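Local coordinates for occlusion-derived virus envelope protein E66 (Autographa californica nucleopolyhedrovirus, PDB 3VSN) that cleaves non-sulfated chondroitin as a lyase of the viral envelope and is essential for oral infection of the insect host, at residues P295-Y305 against W369-Y378; S409-T417 against L429-M437. All coordinates share one frame; numbering follows the deposited sequence.

Contact 1: P295-Y305 against W369-Y378; sequences PGVMSRNGTLY and WNRRGRIINY
The side-chain amide of Asn-377 takes hold of the 295-305 loop with both its ends. Its ND2 donates to Thr-303 OG1 at 2.9 Å, a nearly straight bond lying in the amide plane, while OD1 accepts from the backbone N of Leu-304 at 3.0 Å. The same OD1 also receives the backbone N of Tyr-378, which comes in above the carbonyl plane on the face opposite Leu-304 N, so the amide is fixed in rotation by three bonds. Thr-303 OG1, swung anti to its own nitrogen (chi1 178°), also accepts from Tyr-305 N, closing an ST turn. One water donates to both Gly-302 O and Tyr-378 O and ties the two backbones together once more. The two segments meet without pairing as strands: one lies in the loop following helix 276-284, where a type I turn from Ser-299 to Gly-302 carries the transition-state stabilizer Arg-300, the other is the end of edge strand 367-370 and the loop leaving it. Packing spreads out from Leu-304. Its CD2 rests 3.4 Å from Trp-369 NE1, CG sits 3.7 Å from Tyr-378 CE2, and CD1 meets Ile-375 CG2. Tyr-305 crosses Ile-375 at about a right angle, Tyr-305 CD1 being 3.8 Å from Ile-375 CG2. On the other flank Pro-295 CG touches Tyr-378 CE2, and the Tyr-378 hydroxyl is hydrogen-bonded to Glu-386.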
loop_
_atom_site.group_PDB
_atom_site.type_symbol
_atom_site.label_atom_id
_atom_site.label_comp_id
_atom_site.label_asym_id
_atom_site.label_seq_id
_atom_site.Cartn_x
_atom_site.Cartn_y
_atom_site.Cartn_z
ATOM N N PRO A 295 -4.674 -1.165 -4.156
ATOM C CA PRO A 295 -3.816 -0.969 -5.336
ATOM C C PRO A 295 -3.441 0.480 -5.637
ATOM O O PRO A 295 -2.349 0.723 -6.147
ATOM C CB PRO A 295 -4.648 -1.553 -6.484
ATOM C CG PRO A 295 -5.551 -2.545 -5.829
ATOM C CD PRO A 295 -5.869 -1.973 -4.473
ATOM N N GLY A 296 -4.320 1.426 -5.312
ATOM C CA GLY A 296 -4.088 2.848 -5.599
ATOM C C GLY A 296 -2.836 3.475 -4.997
ATOM O O GLY A 296 -2.389 4.525 -5.459
ATOM N N VAL A 297 -2.266 2.847 -3.969
ATOM C CA VAL A 297 -1.036 3.361 -3.340
ATOM C C VAL A 297 0.204 2.530 -3.705
ATOM O O VAL A 297 1.303 2.781 -3.204
ATOM C CB VAL A 297 -1.161 3.486 -1.797
ATOM C CG1 VAL A 297 -2.336 4.388 -1.417
ATOM C CG2 VAL A 297 -1.294 2.120 -1.140
ATOM N N MET A 298 0.019 1.552 -4.587
ATOM C CA MET A 298 1.088 0.612 -4.937
ATOM C C MET A 298 1.641 0.849 -6.348
ATOM O O MET A 298 1.377 1.888 -6.952
ATOM C CB MET A 298 0.610 -0.831 -4.740
ATOM C CG MET A 298 0.287 -1.176 -3.289
ATOM S SD MET A 298 1.731 -1.184 -2.199
ATOM C CE MET A 298 2.373 -2.829 -2.500
ATOM N N SER A 299 2.416 -0.103 -6.864
ATOM C CA SER A 299 3.161 0.120 -8.110
ATOM C C SER A 299 2.284 0.188 -9.367
ATOM O O SER A 299 1.135 -0.263 -9.367
ATOM C CB SER A 299 4.294 -0.903 -8.267
ATOM O OG SER A 299 3.835 -2.217 -8.034
ATOM N N ARG A 300 2.845 0.755 -10.432
ATOM C CA ARG A 300 2.101 1.041 -11.661
ATOM C C ARG A 300 1.588 -0.183 -12.428
ATOM O O ARG A 300 0.699 -0.053 -13.266
ATOM C CB ARG A 300 2.935 1.923 -12.593
ATOM C CG ARG A 300 3.133 3.348 -12.098
ATOM C CD ARG A 300 4.029 4.129 -13.046
ATOM N NE ARG A 300 5.343 3.500 -13.167
ATOM C CZ ARG A 300 6.386 3.769 -12.387
ATOM N NH1 ARG A 300 6.291 4.677 -11.424
ATOM N NH2 ARG A 300 7.532 3.130 -12.579
ATOM N N ASN A 301 2.139 -1.362 -12.157
ATOM C CA ASN A 301 1.662 -2.589 -12.814
ATOM C C ASN A 301 0.284 -3.038 -12.315
ATOM O O ASN A 301 -0.396 -3.836 -12.965
ATOM C CB ASN A 301 2.681 -3.726 -12.669
ATOM C CG ASN A 301 2.933 -4.109 -11.223
ATOM O OD1 ASN A 301 3.069 -3.248 -10.357
ATOM N ND2 ASN A 301 3.002 -5.408 -10.958
ATOM N N GLY A 302 -0.124 -2.511 -11.166
ATOM C CA GLY A 302 -1.407 -2.868 -10.570
ATOM C C GLY A 302 -1.239 -4.095 -9.706
ATOM O O GLY A 302 -1.190 -5.219 -10.210
ATOM N N THR A 303 -1.141 -3.871 -8.400
ATOM C CA THR A 303 -0.899 -4.947 -7.447
ATOM C C THR A 303 -1.604 -4.672 -6.120
ATOM O O THR A 303 -1.712 -3.518 -5.694
ATOM C CB THR A 303 0.617 -5.173 -7.216
ATOM O OG1 THR A 303 0.812 -6.197 -6.237
ATOM C CG2 THR A 303 1.318 -3.887 -6.751
ATOM N N LEU A 304 -2.089 -5.736 -5.484
ATOM C CA LEU A 304 -2.725 -5.628 -4.171
ATOM C C LEU A 304 -1.912 -6.309 -3.067
ATOM O O LEU A 304 -2.423 -6.543 -1.972
ATOM C CB LEU A 304 -4.160 -6.185 -4.200
ATOM C CG LEU A 304 -4.477 -7.561 -4.810
ATOM C CD1 LEU A 304 -3.693 -8.711 -4.185
ATOM C CD2 LEU A 304 -5.974 -7.837 -4.724
ATOM N N TYR A 305 -0.651 -6.624 -3.352
ATOM C CA TYR A 305 0.141 -7.438 -2.436
ATOM C C TYR A 305 1.593 -7.000 -2.335
ATOM O O TYR A 305 2.217 -6.646 -3.334
ATOM C CB TYR A 305 0.059 -8.915 -2.845
ATOM C CG TYR A 305 0.863 -9.868 -1.980
ATOM C CD1 TYR A 305 0.426 -10.225 -0.704
ATOM C CD2 TYR A 305 2.056 -10.422 -2.448
ATOM C CE1 TYR A 305 1.156 -11.096 0.088
ATOM C CE2 TYR A 305 2.793 -11.296 -1.664
ATOM C CZ TYR A 305 2.339 -11.631 -0.402
ATOM O OH TYR A 305 3.068 -12.499 0.378
ATOM N N TRP A 369 -11.500 -7.686 1.126
ATOM C CA TRP A 369 -10.842 -8.963 0.945
ATOM C C TRP A 369 -10.899 -9.724 2.229
ATOM O O TRP A 369 -10.439 -9.243 3.266
ATOM C CB TRP A 369 -9.394 -8.768 0.513
ATOM C CG TRP A 369 -9.226 -8.227 -0.887
ATOM C CD1 TRP A 369 -9.140 -8.953 -2.072
ATOM C CD2 TRP A 369 -9.099 -6.819 -1.295
ATOM N NE1 TRP A 369 -8.979 -8.116 -3.150
ATOM C CE2 TRP A 369 -8.940 -6.828 -2.757
ATOM C CE3 TRP A 369 -9.102 -5.601 -0.624
ATOM C CZ2 TRP A 369 -8.796 -5.656 -3.489
ATOM C CZ3 TRP A 369 -8.952 -4.427 -1.373
ATOM C CH2 TRP A 369 -8.805 -4.457 -2.772
ATOM N N ASN A 370 -11.482 -10.917 2.165
ATOM C CA ASN A 370 -11.537 -11.828 3.301
ATOM C C ASN A 370 -10.112 -12.167 3.734
ATOM O O ASN A 370 -9.309 -12.624 2.922
ATOM C CB ASN A 370 -12.306 -13.099 2.904
ATOM C CG ASN A 370 -12.646 -13.980 4.092
ATOM O OD1 ASN A 370 -11.796 -14.266 4.937
ATOM N ND2 ASN A 370 -13.896 -14.426 4.155
ATOM N N ARG A 371 -9.799 -11.928 5.007
ATOM C CA ARG A 371 -8.441 -12.151 5.518
ATOM C C ARG A 371 -7.992 -13.608 5.420
ATOM O O ARG A 371 -6.795 -13.890 5.380
ATOM C CB ARG A 371 -8.305 -11.633 6.950
ATOM C CG ARG A 371 -8.319 -10.112 7.037
ATOM C CD ARG A 371 -8.075 -9.626 8.453
ATOM N NE ARG A 371 -6.727 -9.960 8.919
ATOM C CZ ARG A 371 -6.289 -9.753 10.158
ATOM N NH1 ARG A 371 -7.082 -9.202 11.072
ATOM N NH2 ARG A 371 -5.050 -10.097 10.482
ATOM N N ARG A 372 -8.958 -14.522 5.363
ATOM C CA ARG A 372 -8.669 -15.943 5.171
ATOM C C ARG A 372 -8.831 -16.403 3.716
ATOM O O ARG A 372 -8.660 -17.586 3.404
ATOM C CB ARG A 372 -9.501 -16.789 6.139
ATOM C CG ARG A 372 -9.069 -16.594 7.593
ATOM C CD ARG A 372 -9.700 -17.584 8.561
ATOM N NE ARG A 372 -10.024 -18.849 7.916
ATOM C CZ ARG A 372 -11.205 -19.455 8.002
ATOM N NH1 ARG A 372 -12.184 -18.942 8.738
ATOM N NH2 ARG A 372 -11.394 -20.598 7.364
ATOM N N GLY A 373 -9.123 -15.456 2.825
ATOM C CA GLY A 373 -9.257 -15.751 1.399
ATOM C C GLY A 373 -7.920 -15.973 0.712
ATOM O O GLY A 373 -6.864 -15.734 1.299
ATOM N N ARG A 374 -7.966 -16.444 -0.531
ATOM C CA ARG A 374 -6.763 -16.565 -1.351
ATOM C C ARG A 374 -6.317 -15.175 -1.783
ATOM O O ARG A 374 -7.148 -14.346 -2.162
ATOM C CB ARG A 374 -7.027 -17.424 -2.594
ATOM C CG ARG A 374 -7.080 -18.926 -2.351
ATOM C CD ARG A 374 -6.905 -19.690 -3.664
ATOM N NE ARG A 374 -7.459 -21.054 -3.670
ATOM C CZ ARG A 374 -8.647 -21.420 -3.182
ATOM N NH1 ARG A 374 -9.466 -20.534 -2.630
ATOM N NH2 ARG A 374 -9.027 -22.688 -3.255
ATOM N N ILE A 375 -5.018 -14.907 -1.709
ATOM C CA ILE A 375 -4.495 -13.656 -2.245
ATOM C C ILE A 375 -4.272 -13.839 -3.747
ATOM O O ILE A 375 -3.254 -14.380 -4.182
ATOM C CB ILE A 375 -3.209 -13.174 -1.525
ATOM C CG1 ILE A 375 -3.478 -12.991 -0.024
ATOM C CG2 ILE A 375 -2.713 -11.870 -2.143
ATOM C CD1 ILE A 375 -2.249 -12.708 0.818
ATOM N N ILE A 376 -5.258 -13.412 -4.526
ATOM C CA ILE A 376 -5.183 -13.478 -5.979
ATOM C C ILE A 376 -4.765 -12.101 -6.465
ATOM O O ILE A 376 -5.530 -11.146 -6.337
ATOM C CB ILE A 376 -6.544 -13.859 -6.604
ATOM C CG1 ILE A 376 -7.072 -15.159 -5.981
ATOM C CG2 ILE A 376 -6.434 -13.957 -8.126
ATOM C CD1 ILE A 376 -8.524 -15.460 -6.299
ATOM N N ASN A 377 -3.549 -11.992 -6.996
ATOM C CA ASN A 377 -3.066 -10.707 -7.498
ATOM C C ASN A 377 -3.452 -10.526 -8.961
ATOM O O ASN A 377 -3.776 -11.497 -9.644
ATOM C CB ASN A 377 -1.550 -10.565 -7.309
ATOM C CG ASN A 377 -1.122 -9.127 -7.045
ATOM O OD1 ASN A 377 -1.921 -8.192 -7.141
ATOM N ND2 ASN A 377 0.151 -8.946 -6.708
ATOM N N TYR A 378 -3.426 -9.282 -9.429
ATOM C CA TYR A 378 -3.814 -8.965 -10.804
ATOM C C TYR A 378 -2.738 -9.367 -11.809
ATOM O O TYR A 378 -1.559 -9.477 -11.468
ATOM C CB TYR A 378 -4.123 -7.469 -10.945
ATOM C CG TYR A 378 -5.118 -6.960 -9.926
ATOM C CD1 TYR A 378 -6.490 -7.167 -10.100
ATOM C CD2 TYR A 378 -4.691 -6.282 -8.785
ATOM C CE1 TYR A 378 -7.406 -6.709 -9.165
ATOM C CE2 TYR A 378 -5.600 -5.820 -7.843
ATOM C CZ TYR A 378 -6.953 -6.042 -8.038
ATOM O OH TYR A 378 -7.854 -5.589 -7.109
HETATM O O HOH W 1 -0.012 -7.801 -9.919
#

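Contact 2: S409-T417 against L429-M437; sequences SFRPTIGQT and LVYAKFAEM
Ile-414 and Tyr-431 come together because the methyl CG2 of Ile-414 stands anti to its nitrogen, with CG1 beside that nitrogen (chi1 -63°), while Tyr-431 carries its ring anti to its own N. CG2 then lies over one face of the phenol in a CH-pi contact, 3.9 Å from the ring centroid and 14° off the normal, and Ile-414 CD1 reaches along to Tyr-431 OH at 3.5 Å. Lys-433 stands on the same side of the sheet, its CB against Ile-414 CB and its extended chain leading away. Thr-417 and Val-430 lie side by side on the opposite side, where Thr-417 OG1 is hydrogen-bonded to Val-342 O. Strands 414-421 and 426-434 form an antiparallel hairpin, 414-421 being the outermost strand of a seven-stranded sheet in the beta-sandwich part; the axes of 414-417 and 429-434 approach to 4.5 Å. Gln-416 and Tyr-431 are a hydrogen-bonded pair, Gln-416 N to Tyr-431 O at 2.9 Å and Tyr-431 N to Gln-416 O at 2.8 Å. Further along, Lys-433 N donates to Ile-414 O at 3.0 Å, and the carbonyl O of Lys-433 receives weak bonds from both Thr-413 N and Ile-414 N: a classic beta bulge. Beyond it the chains part, and two waters bridge them. Arg-411 O accepts hydrogen bonds from both, one of which also donates to Glu-436 OE1 and accepts from Ala-435 N, the other donating to OE2. The Glu-436 carboxylate, whose OE1 also bonds Tyr-348 OH, lies obliquely to the Phe-410 ring, Glu-436 OE2 3.8 Å from Phe-410 CD1 and the two planes 55° apart.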
loop_
_atom_site.group_PDB
_atom_site.type_symbol
_atom_site.label_atom_id
_atom_site.label_comp_id
_atom_site.label_asym_id
_atom_site.label_seq_id
_atom_site.Cartn_x
_atom_site.Cartn_y
_atom_site.Cartn_z
ATOM N N SER A 409 2.107 11.455 -14.472
ATOM C CA SER A 409 0.980 11.419 -13.552
ATOM C C SER A 409 -0.099 12.416 -13.971
ATOM O O SER A 409 0.193 13.423 -14.627
ATOM C CB SER A 409 1.446 11.680 -12.118
ATOM O OG SER A 409 1.912 13.007 -11.965
ATOM N N PHE A 410 -1.341 12.127 -13.590
ATOM C CA PHE A 410 -2.495 12.888 -14.054
ATOM C C PHE A 410 -3.352 13.353 -12.887
ATOM O O PHE A 410 -3.748 12.545 -12.040
ATOM C CB PHE A 410 -3.331 12.036 -15.025
ATOM C CG PHE A 410 -2.544 11.507 -16.191
ATOM C CD1 PHE A 410 -2.511 12.203 -17.394
ATOM C CD2 PHE A 410 -1.812 10.327 -16.080
ATOM C CE1 PHE A 410 -1.771 11.728 -18.468
ATOM C CE2 PHE A 410 -1.065 9.849 -17.148
ATOM C CZ PHE A 410 -1.047 10.548 -18.344
ATOM N N ARG A 411 -3.620 14.659 -12.845
ATOM C CA ARG A 411 -4.531 15.248 -11.863
ATOM C C ARG A 411 -5.965 15.122 -12.358
ATOM O O ARG A 411 -6.210 15.223 -13.561
ATOM C CB ARG A 411 -4.224 16.735 -11.634
ATOM C CG ARG A 411 -2.855 17.044 -11.050
ATOM C CD ARG A 411 -2.727 16.605 -9.600
ATOM N NE ARG A 411 -1.461 17.063 -9.037
ATOM C CZ ARG A 411 -1.284 18.236 -8.435
ATOM N NH1 ARG A 411 -2.298 19.086 -8.295
ATOM N NH2 ARG A 411 -0.086 18.559 -7.967
ATOM N N PRO A 412 -6.923 14.913 -11.435
ATOM C CA PRO A 412 -8.324 14.848 -11.832
ATOM C C PRO A 412 -8.873 16.246 -12.125
ATOM O O PRO A 412 -8.423 17.218 -11.522
ATOM C CB PRO A 412 -9.002 14.260 -10.594
ATOM C CG PRO A 412 -8.164 14.746 -9.453
ATOM C CD PRO A 412 -6.753 14.759 -9.974
ATOM N N THR A 413 -9.826 16.340 -13.049
ATOM C CA THR A 413 -10.505 17.609 -13.333
ATOM C C THR A 413 -11.266 18.081 -12.092
ATOM O O THR A 413 -11.209 19.257 -11.730
ATOM C CB THR A 413 -11.481 17.472 -14.518
ATOM O OG1 THR A 413 -10.770 16.994 -15.664
ATOM C CG2 THR A 413 -12.137 18.819 -14.853
ATOM N N ILE A 414 -11.979 17.151 -11.459
ATOM C CA ILE A 414 -12.620 17.387 -10.171
ATOM C C ILE A 414 -12.147 16.307 -9.196
ATOM O O ILE A 414 -12.072 15.129 -9.553
ATOM C CB ILE A 414 -14.164 17.351 -10.276
ATOM C CG1 ILE A 414 -14.670 18.480 -11.190
ATOM C CG2 ILE A 414 -14.813 17.433 -8.894
ATOM C CD1 ILE A 414 -16.150 18.405 -11.511
ATOM N N GLY A 415 -11.809 16.723 -7.980
ATOM C CA GLY A 415 -11.478 15.796 -6.904
ATOM C C GLY A 415 -11.829 16.402 -5.563
ATOM O O GLY A 415 -11.092 17.242 -5.050
ATOM N N GLN A 416 -12.974 16.002 -5.014
ATOM C CA GLN A 416 -13.399 16.436 -3.682
ATOM C C GLN A 416 -13.863 15.207 -2.923
ATOM O O GLN A 416 -14.752 14.491 -3.388
ATOM C CB GLN A 416 -14.547 17.453 -3.759
ATOM C CG GLN A 416 -14.290 18.678 -4.630
ATOM C CD GLN A 416 -13.247 19.626 -4.056
ATOM O OE1 GLN A 416 -13.092 19.756 -2.837
ATOM N NE2 GLN A 416 -12.538 20.308 -4.938
ATOM N N THR A 417 -13.258 14.964 -1.763
ATOM C CA THR A 417 -13.511 13.744 -0.997
ATOM C C THR A 417 -13.665 14.037 0.496
ATOM O O THR A 417 -12.873 14.781 1.078
ATOM C CB THR A 417 -12.387 12.699 -1.218
ATOM O OG1 THR A 417 -12.398 12.265 -2.582
ATOM C CG2 THR A 417 -12.571 11.479 -0.324
ATOM N N LEU A 429 -16.898 9.681 0.805
ATOM C CA LEU A 429 -17.745 10.323 -0.191
ATOM C C LEU A 429 -16.845 11.019 -1.197
ATOM O O LEU A 429 -16.105 11.937 -0.835
ATOM C CB LEU A 429 -18.670 11.342 0.482
ATOM C CG LEU A 429 -19.578 12.197 -0.407
ATOM C CD1 LEU A 429 -20.505 11.336 -1.252
ATOM C CD2 LEU A 429 -20.372 13.180 0.447
ATOM N N VAL A 430 -16.910 10.574 -2.450
ATOM C CA VAL A 430 -16.013 11.053 -3.497
ATOM C C VAL A 430 -16.806 11.685 -4.636
ATOM O O VAL A 430 -17.777 11.106 -5.122
ATOM C CB VAL A 430 -15.148 9.906 -4.078
ATOM C CG1 VAL A 430 -14.231 10.422 -5.184
ATOM C CG2 VAL A 430 -14.336 9.220 -2.983
ATOM N N TYR A 431 -16.382 12.878 -5.040
ATOM C CA TYR A 431 -16.858 13.517 -6.260
ATOM C C TYR A 431 -15.633 13.667 -7.136
ATOM O O TYR A 431 -14.670 14.342 -6.762
ATOM C CB TYR A 431 -17.472 14.884 -5.938
ATOM C CG TYR A 431 -17.983 15.703 -7.122
ATOM C CD1 TYR A 431 -18.399 15.098 -8.316
ATOM C CD2 TYR A 431 -18.092 17.092 -7.018
ATOM C CE1 TYR A 431 -18.877 15.860 -9.378
ATOM C CE2 TYR A 431 -18.570 17.859 -8.069
ATOM C CZ TYR A 431 -18.962 17.241 -9.243
ATOM O OH TYR A 431 -19.435 18.014 -10.280
ATOM N N ALA A 432 -15.661 13.012 -8.291
ATOM C CA ALA A 432 -14.501 12.974 -9.169
ATOM C C ALA A 432 -14.887 13.121 -10.633
ATOM O O ALA A 432 -15.986 12.728 -11.039
ATOM C CB ALA A 432 -13.724 11.687 -8.949
ATOM N N LYS A 433 -13.983 13.715 -11.406
ATOM C CA LYS A 433 -14.098 13.754 -12.859
ATOM C C LYS A 433 -12.707 13.592 -13.468
ATOM O O LYS A 433 -11.751 14.244 -13.037
ATOM C CB LYS A 433 -14.770 15.048 -13.336
ATOM C CG LYS A 433 -15.081 15.069 -14.829
ATOM C CD LYS A 433 -15.806 16.340 -15.243
ATOM C CE LYS A 433 -16.261 16.271 -16.695
ATOM N NZ LYS A 433 -16.986 17.512 -17.094
ATOM N N PHE A 434 -12.608 12.712 -14.461
ATOM C CA PHE A 434 -11.329 12.348 -15.058
ATOM C C PHE A 434 -11.338 12.610 -16.564
ATOM O O PHE A 434 -11.953 11.855 -17.328
ATOM C CB PHE A 434 -11.019 10.868 -14.791
ATOM C CG PHE A 434 -11.256 10.431 -13.365
ATOM C CD1 PHE A 434 -10.271 10.603 -12.397
ATOM C CD2 PHE A 434 -12.453 9.816 -12.997
ATOM C CE1 PHE A 434 -10.476 10.182 -11.089
ATOM C CE2 PHE A 434 -12.665 9.396 -11.691
ATOM C CZ PHE A 434 -11.674 9.577 -10.736
ATOM N N ALA A 435 -10.656 13.675 -16.985
ATOM C CA ALA A 435 -10.581 14.051 -18.401
ATOM C C ALA A 435 -10.056 12.915 -19.286
ATOM O O ALA A 435 -10.584 12.680 -20.373
ATOM C CB ALA A 435 -9.735 15.307 -18.584
ATOM N N GLU A 436 -9.043 12.200 -18.800
ATOM C CA GLU A 436 -8.365 11.164 -19.588
ATOM C C GLU A 436 -9.130 9.839 -19.666
ATOM O O GLU A 436 -8.756 8.947 -20.429
ATOM C CB GLU A 436 -6.942 10.929 -19.062
ATOM C CG GLU A 436 -6.016 12.138 -19.146
ATOM C CD GLU A 436 -6.207 13.139 -18.013
ATOM O OE1 GLU A 436 -6.942 12.850 -17.043
ATOM O OE2 GLU A 436 -5.613 14.232 -18.092
ATOM N N MET A 437 -10.190 9.703 -18.873
ATOM C CA MET A 437 -11.059 8.530 -18.964
ATOM C C MET A 437 -12.406 8.908 -19.573
ATOM O O MET A 437 -13.464 8.548 -19.045
ATOM C CB MET A 437 -11.224 7.845 -17.599
ATOM C CG MET A 437 -9.953 7.157 -17.113
ATOM S SD MET A 437 -10.172 6.003 -15.739
ATOM C CE MET A 437 -10.565 7.129 -14.405
HETATM O O HOH W 2 -8.436 14.560 -15.360
HETATM O O HOH W 3 -5.113 15.815 -15.910
#

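Overall arrangement
The two contacts follow one another along the chain, contact 1 closing before contact 2 opens, and do not touch: their centres lie about 23 Å apart and their nearest atoms about 8 Å. What relates them is the catalytic region. Contact 1 holds the loop bearing Arg-300, which makes salt bridges to Glu-350 and Asp-352; Glu-350 is itself important for activity. Contact 2 approaches the same place through Phe-410, whose side chain is about 6 Å from that of Glu-350 and about 9 Å from that of Arg-300. Helix 359-364 is a common neighbour, meeting Pro-295 and Tyr-378 of contact 1 and Phe-434 and Met-437 of contact 2.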